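PDB 2OAS: 4-hydroxybutyrate coenzyme A transferase, which probably transfers coenzyme A between acyl-CoA thioesters and carboxylic acids such as acetate or 4-hydroxybutyrate, and binds coenzyme A. Local coordinates for residues R156-G161 / D277-F283; G130-E134 / T262-L266. The contacts are given in a common frame with arbitrary orientation. Residues are numbered along the deposited sequence.

Interaction 1. Residues R156-G161 / D277-F283; sequences RTHGDG and DNPAVIF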
loop_
_atom_site.group_PDB
_atom_site.type_symbol
_atom_site.label_atom_id
_atom_site.label_comp_id
_atom_site.label_asym_id
_atom_site.label_seq_id
_atom_site.Cartn_x
_atom_site.Cartn_y
_atom_site.Cartn_z
ATOM N N ARG A 156 -4.655 -19.598 -28.053
ATOM C CA ARG A 156 -5.534 -18.457 -28.339
ATOM C C ARG A 156 -6.385 -18.170 -27.113
ATOM O O ARG A 156 -7.565 -18.518 -27.075
ATOM C CB ARG A 156 -6.438 -18.813 -29.518
ATOM C CG ARG A 156 -7.371 -17.718 -30.008
ATOM C CD ARG A 156 -8.041 -18.199 -31.279
ATOM N NE ARG A 156 -8.758 -17.163 -31.998
ATOM C CZ ARG A 156 -10.071 -16.961 -31.916
ATOM N NH1 ARG A 156 -10.812 -17.731 -31.124
ATOM N NH2 ARG A 156 -10.637 -15.997 -32.645
ATOM N N THR A 157 -5.788 -17.524 -26.116
ATOM C CA THR A 157 -6.471 -17.213 -24.868
ATOM C C THR A 157 -7.629 -16.233 -25.001
ATOM O O THR A 157 -7.609 -15.351 -25.858
ATOM C CB THR A 157 -5.485 -16.634 -23.807
ATOM O OG1 THR A 157 -4.911 -15.412 -24.292
ATOM C CG2 THR A 157 -4.366 -17.631 -23.512
ATOM N N HIS A 158 -8.636 -16.380 -24.140
ATOM C CA HIS A 158 -9.773 -15.468 -24.157
ATOM C C HIS A 158 -9.530 -14.316 -23.205
ATOM O O HIS A 158 -8.789 -14.453 -22.237
ATOM C CB HIS A 158 -11.068 -16.174 -23.777
ATOM C CG HIS A 158 -11.670 -16.955 -24.895
ATOM N ND1 HIS A 158 -13.011 -16.890 -25.206
ATOM C CD2 HIS A 158 -11.113 -17.800 -25.793
ATOM C CE1 HIS A 158 -13.255 -17.662 -26.252
ATOM N NE2 HIS A 158 -12.120 -18.225 -26.628
ATOM N N GLY A 159 -10.160 -13.181 -23.492
ATOM C CA GLY A 159 -9.980 -11.999 -22.669
ATOM C C GLY A 159 -9.476 -10.817 -23.489
ATOM O O GLY A 159 -9.917 -10.617 -24.621
ATOM N N ASP A 160 -8.547 -10.038 -22.943
ATOM C CA ASP A 160 -8.044 -8.878 -23.672
ATOM C C ASP A 160 -6.770 -9.088 -24.474
ATOM O O ASP A 160 -6.178 -8.121 -24.938
ATOM C CB ASP A 160 -7.815 -7.716 -22.711
ATOM C CG ASP A 160 -8.954 -7.541 -21.728
ATOM O OD1 ASP A 160 -10.141 -7.620 -22.155
ATOM O OD2 ASP A 160 -8.657 -7.314 -20.530
ATOM N N GLY A 161 -6.347 -10.332 -24.655
ATOM C CA GLY A 161 -5.128 -10.574 -25.402
ATOM C C GLY A 161 -5.215 -10.485 -26.915
ATOM O O GLY A 161 -4.223 -10.737 -27.595
ATOM N N ASP A 277 -8.036 -21.252 -26.205
ATOM C CA ASP A 277 -9.358 -20.966 -26.736
ATOM C C ASP A 277 -10.455 -21.468 -25.811
ATOM O O ASP A 277 -11.469 -21.970 -26.278
ATOM C CB ASP A 277 -9.486 -21.622 -28.123
ATOM C CG ASP A 277 -10.608 -21.030 -28.963
ATOM O OD1 ASP A 277 -11.165 -19.977 -28.578
ATOM O OD2 ASP A 277 -10.924 -21.618 -30.027
ATOM N N ASN A 278 -10.252 -21.318 -24.501
ATOM C CA ASN A 278 -11.223 -21.763 -23.499
ATOM C C ASN A 278 -12.068 -20.618 -22.954
ATOM O O ASN A 278 -11.590 -19.799 -22.159
ATOM C CB ASN A 278 -10.512 -22.447 -22.332
ATOM C CG ASN A 278 -11.464 -23.208 -21.425
ATOM O OD1 ASN A 278 -12.649 -22.884 -21.328
ATOM N ND2 ASN A 278 -10.947 -24.223 -20.745
ATOM N N PRO A 279 -13.357 -20.564 -23.343
ATOM C CA PRO A 279 -14.287 -19.519 -22.903
ATOM C C PRO A 279 -14.344 -19.338 -21.390
ATOM O O PRO A 279 -14.670 -18.253 -20.904
ATOM C CB PRO A 279 -15.631 -19.997 -23.449
ATOM C CG PRO A 279 -15.260 -20.777 -24.635
ATOM C CD PRO A 279 -14.052 -21.551 -24.176
ATOM N N ALA A 280 -14.046 -20.396 -20.648
ATOM C CA ALA A 280 -14.105 -20.318 -19.197
ATOM C C ALA A 280 -12.874 -19.665 -18.558
ATOM O O ALA A 280 -12.913 -19.304 -17.384
ATOM C CB ALA A 280 -14.331 -21.716 -18.605
ATOM N N VAL A 281 -11.798 -19.503 -19.327
ATOM C CA VAL A 281 -10.581 -18.886 -18.799
ATOM C C VAL A 281 -10.350 -17.522 -19.430
ATOM O O VAL A 281 -10.191 -17.398 -20.644
ATOM C CB VAL A 281 -9.320 -19.773 -19.037
ATOM C CG1 VAL A 281 -8.110 -19.165 -18.337
ATOM C CG2 VAL A 281 -9.564 -21.190 -18.522
ATOM N N ILE A 282 -10.331 -16.494 -18.597
ATOM C CA ILE A 282 -10.136 -15.143 -19.074
ATOM C C ILE A 282 -8.835 -14.492 -18.601
ATOM O O ILE A 282 -8.611 -14.287 -17.402
ATOM C CB ILE A 282 -11.308 -14.250 -18.651
ATOM C CG1 ILE A 282 -12.608 -14.800 -19.246
ATOM C CG2 ILE A 282 -11.058 -12.806 -19.095
ATOM C CD1 ILE A 282 -12.605 -14.888 -20.769
ATOM N N PHE A 283 -7.981 -14.184 -19.567
ATOM C CA PHE A 283 -6.717 -13.533 -19.321
ATOM C C PHE A 283 -7.023 -12.062 -19.466
ATOM O O PHE A 283 -7.276 -11.561 -20.559
ATOM C CB PHE A 283 -5.664 -13.951 -20.359
ATOM C CG PHE A 283 -5.111 -15.326 -20.135
ATOM C CD1 PHE A 283 -5.887 -16.457 -20.372
ATOM C CD2 PHE A 283 -3.817 -15.492 -19.636
ATOM C CE1 PHE A 283 -5.394 -17.722 -20.111
ATOM C CE2 PHE A 283 -3.317 -16.757 -19.371
ATOM C CZ PHE A 283 -4.103 -17.878 -19.614
#
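This contact is a short parallel strand pairing, extended at one end by a charged cluster. It adds strand 158-159 to the edge of strand 281-283, which pairs on its other side with strand 260-262. Two backbone hydrogen bonds hold the strands: Phe-283 N to His-158 O at 2.8 Å and Asp-160 N to Phe-283 O at 3.1 Å. Both bonds of Phe-283 thus bracket Gly-159. A CB on Gly-159 would lie 2.1 Å from Phe-283 O, a clash. Its backbone angles (123/-139) would also jam a CB against the carbonyl O of His-158, so both call for glycine.

His-158 has the most surface covered by the other segment. Its NE2 donates a hydrogen bond to Asp-277 OD1 at 2.8 Å. One ring face carries Pro-279 CA in a CH-pi contact, 4.0 Å from the ring centroid. His-158 CB also packs on Ile-282 CD1 at 3.6 Å. Arg-156 NH1 reaches the same Asp-277 OD1 at 3.4 Å in a weakly hydrogen-bonded salt bridge, but its NH2 has a second carboxylate partner, Asp-122. The chain between cluster and strand folds into a type I turn, Asn-278 to Val-281, with an Asx turn in which Ala-280 N bonds to Asn-278 OD1 at 2.9 Å.

On the buried side, Thr-157 CG2 lies over the face of the Phe-283 ring, 3.8 Å from its centroid. Thr-157 OG1 is hydrogen-bonded to Gly-130 O. Val-275 of helix 269-275 touches both side chains.

The result is a small three-stranded parallel sheet at the junction of the N- and C-terminal regions, with a His-carboxylate hydrogen bond at its edge.

Interaction 2. Residues G130-E134 / T262-L266; sequences GISVE and TGFAL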
loop_
_atom_site.group_PDB
_atom_site.type_symbol
_atom_site.label_atom_id
_atom_site.label_comp_id
_atom_site.label_asym_id
_atom_site.label_seq_id
_atom_site.Cartn_x
_atom_site.Cartn_y
_atom_site.Cartn_z
ATOM N N GLY A 130 -1.763 -14.611 -26.067
ATOM C CA GLY A 130 -1.665 -15.893 -25.390
ATOM C C GLY A 130 -1.585 -15.960 -23.874
ATOM O O GLY A 130 -2.376 -15.328 -23.166
ATOM N N ILE A 131 -0.609 -16.722 -23.375
ATOM C CA ILE A 131 -0.469 -16.916 -21.936
ATOM C C ILE A 131 0.010 -15.715 -21.130
ATOM O O ILE A 131 0.091 -15.784 -19.897
ATOM C CB ILE A 131 0.429 -18.116 -21.611
ATOM C CG1 ILE A 131 1.841 -17.878 -22.148
ATOM C CG2 ILE A 131 -0.180 -19.361 -22.182
ATOM C CD1 ILE A 131 2.811 -18.990 -21.811
ATOM N N SER A 132 0.320 -14.620 -21.807
ATOM C CA SER A 132 0.750 -13.420 -21.104
ATOM C C SER A 132 0.134 -12.148 -21.634
ATOM O O SER A 132 0.531 -11.651 -22.685
ATOM C CB SER A 132 2.266 -13.254 -21.142
ATOM O OG SER A 132 2.889 -14.138 -20.239
ATOM N N VAL A 133 -0.846 -11.621 -20.908
ATOM C CA VAL A 133 -1.466 -10.374 -21.302
ATOM C C VAL A 133 -0.755 -9.299 -20.506
ATOM O O VAL A 133 -0.248 -8.330 -21.068
ATOM C CB VAL A 133 -2.957 -10.346 -20.988
ATOM C CG1 VAL A 133 -3.530 -8.981 -21.328
ATOM C CG2 VAL A 133 -3.668 -11.425 -21.792
ATOM N N GLU A 134 -0.705 -9.478 -19.195
ATOM C CA GLU A 134 -0.025 -8.528 -18.311
ATOM C C GLU A 134 -0.072 -7.074 -18.797
ATOM O O GLU A 134 -1.153 -6.510 -18.985
ATOM C CB GLU A 134 1.440 -8.960 -18.064
ATOM C CG GLU A 134 2.082 -9.886 -19.127
ATOM C CD GLU A 134 3.243 -9.232 -19.859
ATOM O OE1 GLU A 134 3.999 -9.930 -20.573
ATOM O OE2 GLU A 134 3.400 -8.010 -19.721
ATOM N N THR A 262 -7.095 -14.163 -14.731
ATOM C CA THR A 262 -5.672 -13.985 -14.426
ATOM C C THR A 262 -5.034 -13.045 -15.426
ATOM O O THR A 262 -5.636 -12.699 -16.447
ATOM C CB THR A 262 -4.824 -15.276 -14.525
ATOM O OG1 THR A 262 -5.147 -15.971 -15.740
ATOM C CG2 THR A 262 -5.039 -16.149 -13.341
ATOM N N GLY A 263 -3.799 -12.662 -15.120
ATOM C CA GLY A 263 -3.050 -11.791 -15.998
ATOM C C GLY A 263 -2.194 -12.638 -16.918
ATOM O O GLY A 263 -1.851 -12.214 -18.022
ATOM N N PHE A 264 -1.835 -13.829 -16.447
ATOM C CA PHE A 264 -1.028 -14.774 -17.219
ATOM C C PHE A 264 -1.014 -16.192 -16.640
ATOM O O PHE A 264 -1.565 -16.448 -15.571
ATOM C CB PHE A 264 0.404 -14.260 -17.389
ATOM C CG PHE A 264 0.987 -13.666 -16.154
ATOM C CD1 PHE A 264 0.743 -12.343 -15.829
ATOM C CD2 PHE A 264 1.758 -14.444 -15.305
ATOM C CE1 PHE A 264 1.259 -11.786 -14.664
ATOM C CE2 PHE A 264 2.288 -13.906 -14.127
ATOM C CZ PHE A 264 2.038 -12.571 -13.801
ATOM N N ALA A 265 -0.404 -17.109 -17.377
ATOM C CA ALA A 265 -0.319 -18.509 -16.968
ATOM C C ALA A 265 1.079 -19.082 -17.229
ATOM O O ALA A 265 1.811 -18.610 -18.102
ATOM C CB ALA A 265 -1.359 -19.329 -17.726
ATOM N N LEU A 266 1.425 -20.126 -16.490
ATOM C CA LEU A 266 2.738 -20.754 -16.625
ATOM C C LEU A 266 2.665 -22.183 -16.091
ATOM O O LEU A 266 2.256 -22.396 -14.950
ATOM C CB LEU A 266 3.768 -19.963 -15.820
ATOM C CG LEU A 266 5.208 -20.219 -16.231
ATOM C CD1 LEU A 266 5.445 -19.447 -17.515
ATOM C CD2 LEU A 266 6.188 -19.769 -15.157
HETATM O O HOH W 1 2.762 -16.117 -18.780
#
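Ile-131, Phe-264 and Gly-263 have the most surface buried in this contact, with Ala-265 close behind. The loop 130-134 lies along the segment 262-266. The touching parts run roughly antiparallel, with end-to-end directions 151° apart. A single bridge joins Ser-132 and Phe-264, whose CA atoms are 4.5 Å apart.

Ile-131 has the largest covered area. Its O accepts a hydrogen bond from Ala-265 N at 2.9 Å and lies 3.0 Å from Phe-264 CB. Its side chain meets Ala-265 at the CB atoms, 4.4 Å apart, and touches Tyr-272 of helix 269-275 beyond.

Phe-264 points its CA-to-CB bond toward the loop. Its CD1 is 4.1 Å from Glu-134 CB, and Ser-132 OG is 3.8 Å from its CB. Phe-264 touches the bound coenzyme A, and its side chain is about 4 Å from that of Glu-233, the residue seen covalently bound to CoA.

Gly-263 contributes its carbonyl. Its O accepts from both Val-133 N at 3.1 Å and Glu-134 N at 3.2 Å, so one oxygen receives two successive amides where the loop bends. A water joins the other end: it donates to Ile-131 O at 2.9 Å and Ala-265 O at 2.8 Å, and lies 2.5 Å from Ser-132 OG. Ser-132 OG also bonds to Ser-26 O, and Glu-134 OE1 to Ser-26 N.

All three direct hydrogen bonds are between backbone atoms. The chemistry therefore fixes the main chain on both sides of Phe-264, while its side chain remains available to line the coenzyme A pocket.

How the interactions relate
From the N terminus, the chain first passes 130-134, just after strand 126-128, and then 156-161. Both belong to the N-terminal family region. It next runs through helices and strands to 262-266, where interaction 2 closes its loop. Helix 269-275 follows, and 277-283 closes interaction 1. The segments alternate, so the two loops cross. The contacts also touch directly. The hydrogen bond of Thr-157 to Gly-130 ties the two N-terminal segments together. Ile-282 O is 3.1 Å from Thr-262 N, a probable hydrogen bond. Phe-283 packs on Val-133 and Ala-265. Together they join the two halves of the chain, with interaction 2 nearer the coenzyme A.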